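Local coordinates for hypothetical protein (Streptococcus pneumoniae, PDB 2HIY), which is of unknown function, a conserved bacterial protein of the DUF1697 family whose chain carries two four-stranded antiparallel sheets, at residues S78-E83 against F105-E110; E86-N91 against G134-F139. All blocks are in the same frame, centred on the assembly; numbering follows the deposited sequence. Where two conformers were deposited one is given.

Contact 1: S78-E83 against F105-E110; sequences SLLSLE and FLFYTE
The edge strand 78-81 of one four-stranded antiparallel sheet meets the end of the inner strand 102-108 of the other. The short axes of 78-81 and 105-108 pass 7.4 Å apart at 92°, so the strands cross and do not pair as a ladder. The CA atoms come closest where Ser78 and Thr109 lie 4.1 Å apart. One direct hydrogen bond spans the gap: Ser78 OG donates to Tyr108 O over 2.8 Å. It comes from above the carbonyl plane, 48° out of it, at a C=O...donor angle of 127°. With OG anti to the carbonyl carbon, the hydroxyl also rests on Phe107 CB and Thr109 CG2, and Thr167 OG1 of strand 166-170 is a further partner. Nearby, Leu80 CD2 reaches Phe107 CD1 at 3.7 Å, the two side chains crossing nearly at right angles; the Phe105 ring edge, through CD2, sits over the centre of one Phe107 face. A water also accepts from Leu79 N at 2.9 Å and donates to Glu110 OE2 at 2.8 Å. Glu110, bent at chi2, meets Lys56 in a salt bridge, and Lys56 NZ bonds Leu79 O. A direct bond, a bridging water and an apolar contact thus join a near-orthogonal crossing of an edge strand over the end of a strand from the second antiparallel sheet.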
loop_
_atom_site.group_PDB
_atom_site.type_symbol
_atom_site.label_atom_id
_atom_site.label_comp_id
_atom_site.label_asym_id
_atom_site.label_seq_id
_atom_site.Cartn_x
_atom_site.Cartn_y
_atom_site.Cartn_z
ATOM N N SER D 78 -6.624 24.866 13.191
ATOM C CA SER D 78 -7.791 25.712 13.070
ATOM C C SER D 78 -8.476 25.776 14.436
ATOM O O SER D 78 -8.558 24.763 15.138
ATOM C CB SER D 78 -8.774 25.113 12.076
ATOM O OG SER D 78 -8.126 24.835 10.839
ATOM N N LEU D 79 -8.895 26.965 14.819
ATOM C CA LEU D 79 -9.616 27.147 16.086
ATOM C C LEU D 79 -10.790 28.061 15.803
ATOM O O LEU D 79 -10.616 29.230 15.401
ATOM C CB LEU D 79 -8.686 27.769 17.127
ATOM C CG LEU D 79 -9.330 27.919 18.522
ATOM C CD1 LEU D 79 -9.684 26.597 19.163
ATOM C CD2 LEU D 79 -8.389 28.698 19.431
ATOM N N LEU D 80 -11.992 27.534 16.011
ATOM C CA LEU D 80 -13.186 28.308 15.696
ATOM C C LEU D 80 -14.265 28.053 16.718
ATOM O O LEU D 80 -14.322 26.975 17.304
ATOM C CB LEU D 80 -13.689 27.947 14.295
ATOM C CG LEU D 80 -13.945 26.475 14.046
ATOM C CD1 LEU D 80 -15.439 26.219 13.923
ATOM C CD2 LEU D 80 -13.278 26.124 12.738
ATOM N N SER D 81 -15.155 29.022 16.890
ATOM C CA SER D 81 -16.205 28.901 17.888
ATOM C C SER D 81 -17.518 28.405 17.296
ATOM O O SER D 81 -17.738 28.449 16.087
ATOM C CB SER D 81 -16.452 30.269 18.533
ATOM O OG SER D 81 -16.962 31.147 17.552
ATOM N N LEU D 82 -18.437 28.006 18.174
ATOM C CA LEU D 82 -19.801 27.696 17.743
ATOM C C LEU D 82 -20.413 28.896 17.012
ATOM O O LEU D 82 -21.041 28.717 15.966
ATOM C CB LEU D 82 -20.668 27.304 18.949
ATOM C CG LEU D 82 -22.181 27.149 18.700
ATOM C CD1 LEU D 82 -22.505 26.006 17.743
ATOM C CD2 LEU D 82 -22.960 27.010 20.032
ATOM N N GLU D 83 -20.248 30.105 17.555
ATOM C CA GLU D 83 -20.772 31.317 16.899
ATOM C C GLU D 83 -20.240 31.421 15.465
ATOM O O GLU D 83 -21.003 31.691 14.527
ATOM C CB GLU D 83 -20.396 32.569 17.695
ATOM C CG GLU D 83 -20.857 33.884 17.071
ATOM C CD GLU D 83 -20.741 35.080 18.010
ATOM O OE1 GLU D 83 -20.285 34.919 19.162
ATOM O OE2 GLU D 83 -21.143 36.193 17.599
ATOM N N PHE D 105 -14.318 20.809 2.815
ATOM C CA PHE D 105 -14.157 22.153 3.335
ATOM C C PHE D 105 -12.692 22.283 3.736
ATOM O O PHE D 105 -12.190 21.446 4.487
ATOM C CB PHE D 105 -15.051 22.406 4.541
ATOM C CG PHE D 105 -15.182 23.869 4.880
ATOM C CD1 PHE D 105 -16.005 24.678 4.128
ATOM C CD2 PHE D 105 -14.451 24.440 5.911
ATOM C CE1 PHE D 105 -16.145 26.017 4.424
ATOM C CE2 PHE D 105 -14.590 25.758 6.222
ATOM C CZ PHE D 105 -15.436 26.565 5.465
ATOM N N LEU D 106 -12.049 23.331 3.257
ATOM C CA LEU D 106 -10.648 23.607 3.588
ATOM C C LEU D 106 -10.643 24.678 4.679
ATOM O O LEU D 106 -10.801 25.863 4.380
ATOM C CB LEU D 106 -9.896 24.117 2.347
ATOM C CG LEU D 106 -9.638 23.099 1.222
ATOM C CD1 LEU D 106 -10.949 22.647 0.566
ATOM C CD2 LEU D 106 -8.773 23.741 0.148
ATOM N N PHE D 107 -10.505 24.254 5.938
ATOM C CA PHE D 107 -10.560 25.207 7.047
ATOM C C PHE D 107 -9.270 26.007 7.129
ATOM O O PHE D 107 -8.159 25.446 7.122
ATOM C CB PHE D 107 -10.703 24.491 8.379
ATOM C CG PHE D 107 -12.085 23.965 8.672
ATOM C CD1 PHE D 107 -13.040 24.771 9.300
ATOM C CD2 PHE D 107 -12.434 22.614 8.409
ATOM C CE1 PHE D 107 -14.333 24.263 9.622
ATOM C CE2 PHE D 107 -13.704 22.112 8.739
ATOM C CZ PHE D 107 -14.641 22.947 9.334
ATOM N N TYR D 108 -9.402 27.328 7.216
ATOM C CA TYR D 108 -8.251 28.165 7.469
ATOM C C TYR D 108 -7.670 27.864 8.844
ATOM O O TYR D 108 -8.356 27.396 9.728
ATOM C CB TYR D 108 -8.655 29.630 7.370
ATOM C CG TYR D 108 -9.194 30.053 6.006
ATOM C CD1 TYR D 108 -8.650 29.556 4.814
ATOM C CD2 TYR D 108 -10.220 31.013 5.925
ATOM C CE1 TYR D 108 -9.156 29.990 3.550
ATOM C CE2 TYR D 108 -10.710 31.441 4.688
ATOM C CZ TYR D 108 -10.162 30.946 3.531
ATOM O OH TYR D 108 -10.656 31.419 2.314
ATOM N N THR D 109 -6.387 28.143 9.028
ATOM C CA THR D 109 -5.715 27.951 10.312
ATOM C C THR D 109 -5.304 29.296 10.911
ATOM O O THR D 109 -5.260 30.317 10.241
ATOM C CB THR D 109 -4.464 27.102 10.134
ATOM O OG1 THR D 109 -3.611 27.721 9.157
ATOM C CG2 THR D 109 -4.808 25.664 9.703
ATOM N N GLU D 110 -4.970 29.265 12.192
ATOM C CA GLU D 110 -4.556 30.473 12.879
ATOM C C GLU D 110 -3.278 31.033 12.277
ATOM O O GLU D 110 -2.313 30.298 12.052
ATOM C CB GLU D 110 -4.361 30.155 14.366
ATOM C CG GLU D 110 -5.686 29.965 15.062
ATOM C CD GLU D 110 -6.546 31.225 15.012
ATOM O OE1 GLU D 110 -6.029 32.321 15.320
ATOM O OE2 GLU D 110 -7.737 31.132 14.621
HETATM O O HOH W 1 -8.365 29.059 12.890
#

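Contact 2: E86-N91 against G134-F139; sequences EAELEN and GKLGIF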
loop_
_atom_site.group_PDB
_atom_site.type_symbol
_atom_site.label_atom_id
_atom_site.label_comp_id
_atom_site.label_asym_id
_atom_site.label_seq_id
_atom_site.Cartn_x
_atom_site.Cartn_y
_atom_site.Cartn_z
ATOM N N GLU D 86 -21.907 28.783 13.249
ATOM C CA GLU D 86 -23.299 29.087 12.955
ATOM C C GLU D 86 -23.398 30.200 11.920
ATOM O O GLU D 86 -24.291 30.183 11.050
ATOM C CB GLU D 86 -24.033 29.456 14.238
ATOM C CG GLU D 86 -24.242 28.271 15.154
ATOM C CD GLU D 86 -25.050 28.583 16.398
ATOM O OE1 GLU D 86 -24.982 29.726 16.915
ATOM O OE2 GLU D 86 -25.737 27.651 16.867
ATOM N N ALA D 87 -22.492 31.166 11.986
ATOM C CA ALA D 87 -22.441 32.224 10.978
ATOM C C ALA D 87 -22.131 31.620 9.593
ATOM O O ALA D 87 -22.747 32.029 8.580
ATOM C CB ALA D 87 -21.427 33.289 11.347
ATOM N N GLU D 88 -21.210 30.656 9.529
ATOM C CA GLU D 88 -20.901 29.987 8.262
ATOM C C GLU D 88 -22.103 29.219 7.693
ATOM O O GLU D 88 -22.307 29.188 6.477
ATOM C CB GLU D 88 -19.690 29.063 8.409
ATOM C CG GLU D 88 -19.078 28.616 7.056
ATOM C CD GLU D 88 -18.183 29.681 6.432
ATOM O OE1 GLU D 88 -16.945 29.487 6.428
ATOM O OE2 GLU D 88 -18.686 30.730 5.962
ATOM N N LEU D 89 -22.897 28.617 8.573
ATOM C CA LEU D 89 -24.114 27.884 8.174
ATOM C C LEU D 89 -25.186 28.785 7.582
ATOM O O LEU D 89 -26.102 28.302 6.900
ATOM C CB LEU D 89 -24.679 27.077 9.351
ATOM C CG LEU D 89 -23.814 25.921 9.854
ATOM C CD1 LEU D 89 -24.501 25.232 11.028
ATOM C CD2 LEU D 89 -23.520 24.913 8.739
ATOM N N GLU D 90 -25.076 30.094 7.809
ATOM C CA GLU D 90 -26.047 31.039 7.239
ATOM C C GLU D 90 -25.714 31.426 5.798
ATOM O O GLU D 90 -26.490 32.096 5.121
ATOM C CB GLU D 90 -26.175 32.268 8.141
ATOM C CG GLU D 90 -26.874 31.951 9.460
ATOM C CD GLU D 90 -28.180 31.166 9.276
ATOM O OE1 GLU D 90 -29.027 31.570 8.439
ATOM O OE2 GLU D 90 -28.366 30.141 9.977
ATOM N N ASN D 91 -24.567 30.950 5.328
ATOM C CA ASN D 91 -24.022 31.348 4.048
ATOM C C ASN D 91 -23.452 30.151 3.266
ATOM O O ASN D 91 -22.366 30.241 2.691
ATOM C CB ASN D 91 -22.933 32.392 4.295
ATOM C CG ASN D 91 -23.466 33.615 5.030
ATOM O OD1 ASN D 91 -24.104 34.468 4.417
ATOM N ND2 ASN D 91 -23.245 33.687 6.357
ATOM N N GLY D 134 -15.610 30.959 1.895
ATOM C CA GLY D 134 -16.432 31.285 3.060
ATOM C C GLY D 134 -15.626 32.060 4.086
ATOM O O GLY D 134 -14.496 32.478 3.838
ATOM N N LYS D 135 -16.182 32.229 5.276
ATOM C CA LYS D 135 -15.469 32.982 6.299
ATOM C C LYS D 135 -14.382 32.143 6.955
ATOM O O LYS D 135 -13.265 32.623 7.203
ATOM C CB LYS D 135 -16.454 33.463 7.363
ATOM C CG LYS D 135 -15.813 34.173 8.531
ATOM C CD LYS D 135 -15.156 35.488 8.160
ATOM C CE LYS D 135 -14.672 36.206 9.422
ATOM N NZ LYS D 135 -13.563 37.126 9.063
ATOM N N LEU D 136 -14.694 30.877 7.190
ATOM C CA LEU D 136 -13.796 29.997 7.929
ATOM C C LEU D 136 -12.926 29.140 7.028
ATOM O O LEU D 136 -12.071 28.431 7.498
ATOM C CB LEU D 136 -14.586 29.054 8.820
ATOM C CG LEU D 136 -15.351 29.738 9.963
ATOM C CD1 LEU D 136 -16.295 28.731 10.647
ATOM C CD2 LEU D 136 -14.358 30.339 10.954
ATOM N N GLY D 137 -13.187 29.186 5.732
ATOM C CA GLY D 137 -12.451 28.332 4.831
ATOM C C GLY D 137 -13.136 28.292 3.487
ATOM O O GLY D 137 -14.011 29.100 3.189
ATOM N N ILE D 138 -12.727 27.296 2.707
ATOM C CA ILE D 138 -13.160 27.196 1.298
ATOM C C ILE D 138 -14.053 25.977 1.130
ATOM O O ILE D 138 -13.653 24.860 1.481
ATOM C CB ILE D 138 -11.946 27.030 0.350
ATOM C CG1 ILE D 138 -10.941 28.151 0.608
ATOM C CG2 ILE D 138 -12.404 27.044 -1.121
ATOM C CD1 ILE D 138 -9.637 28.003 -0.172
ATOM N N PHE D 139 -15.285 26.172 0.636
ATOM C CA PHE D 139 -16.102 25.054 0.189
ATOM C C PHE D 139 -15.631 24.631 -1.195
ATOM O O PHE D 139 -15.494 25.487 -2.067
ATOM C CB PHE D 139 -17.569 25.491 0.028
ATOM C CG PHE D 139 -18.209 26.095 1.263
ATOM C CD1 PHE D 139 -18.896 25.276 2.153
ATOM C CD2 PHE D 139 -18.185 27.485 1.503
ATOM C CE1 PHE D 139 -19.537 25.820 3.276
ATOM C CE2 PHE D 139 -18.803 28.025 2.616
ATOM C CZ PHE D 139 -19.502 27.184 3.496
#
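Ala87 O is the best-held polar atom, gripped by two donors at the end of helix 82-89: Asn91 ND2, which turns back to it at 2.8 Å, and the backbone Glu90 N. The contact across the segments is carried by the carboxylate of Glu88, which takes one backbone N-H on each oxygen. Leu136 N donates to Glu88 OE1 over 2.8 Å at an N-H...O angle of 165°, and Lys135 N donates to Glu88 OE2 over 3.0 Å at 168°. The two bonds are nearly straight but meet the group differently: OE2 receives its donor on the syn lone pair, whereas OE1 is met from 32° above the carboxylate plane. Glu88 arrives from helix 82-89 with CG anti to the backbone N and a bend at chi2 that carries its tip into the turn between strands 129-133 and 137-142. One of two deposited conformers has this form. Gly134, without a side chain, lets the carboxylate lie close against the turn, its CA 3.7 Å from Glu88 OE2. Leu136 CB lies 3.4 Å from Glu88 OE1, beside the bond from its own N. The aliphatic part of Glu88 has its own neighbour, since its CG stands 3.9 Å from Phe139 CZ, with the carboxylate and ring planes steeply inclined. Phe139 in turn meets the rings of Phe105 and Trp96 edge-to-face. Paired amide donors on a buried carboxylate would be expected to stabilise its charge, perhaps lower its pKa and, in this conformer, hold the rotation of the group.

From the N terminus the chain reaches strand 78-81, which opens contact 1, and runs directly into helix 82-89, where contact 2 begins. Strand 102-108 then closes contact 1 around a loop that holds the first half of contact 2. Only after helix 114-122 and strand 129-133 does 134-139 close contact 2, so the two closures cross. Their second halves are neighbours in one sheet: Leu106 N lies 2.8 Å from Ile138 O, and Tyr108 N lies 2.9 Å from Leu136 O, both probable hydrogen bonds. Phe105 CZ also packs 3.4 Å from Glu88 OE1. Together the contacts tie the first sheet and helix 82-89 to the second sheet.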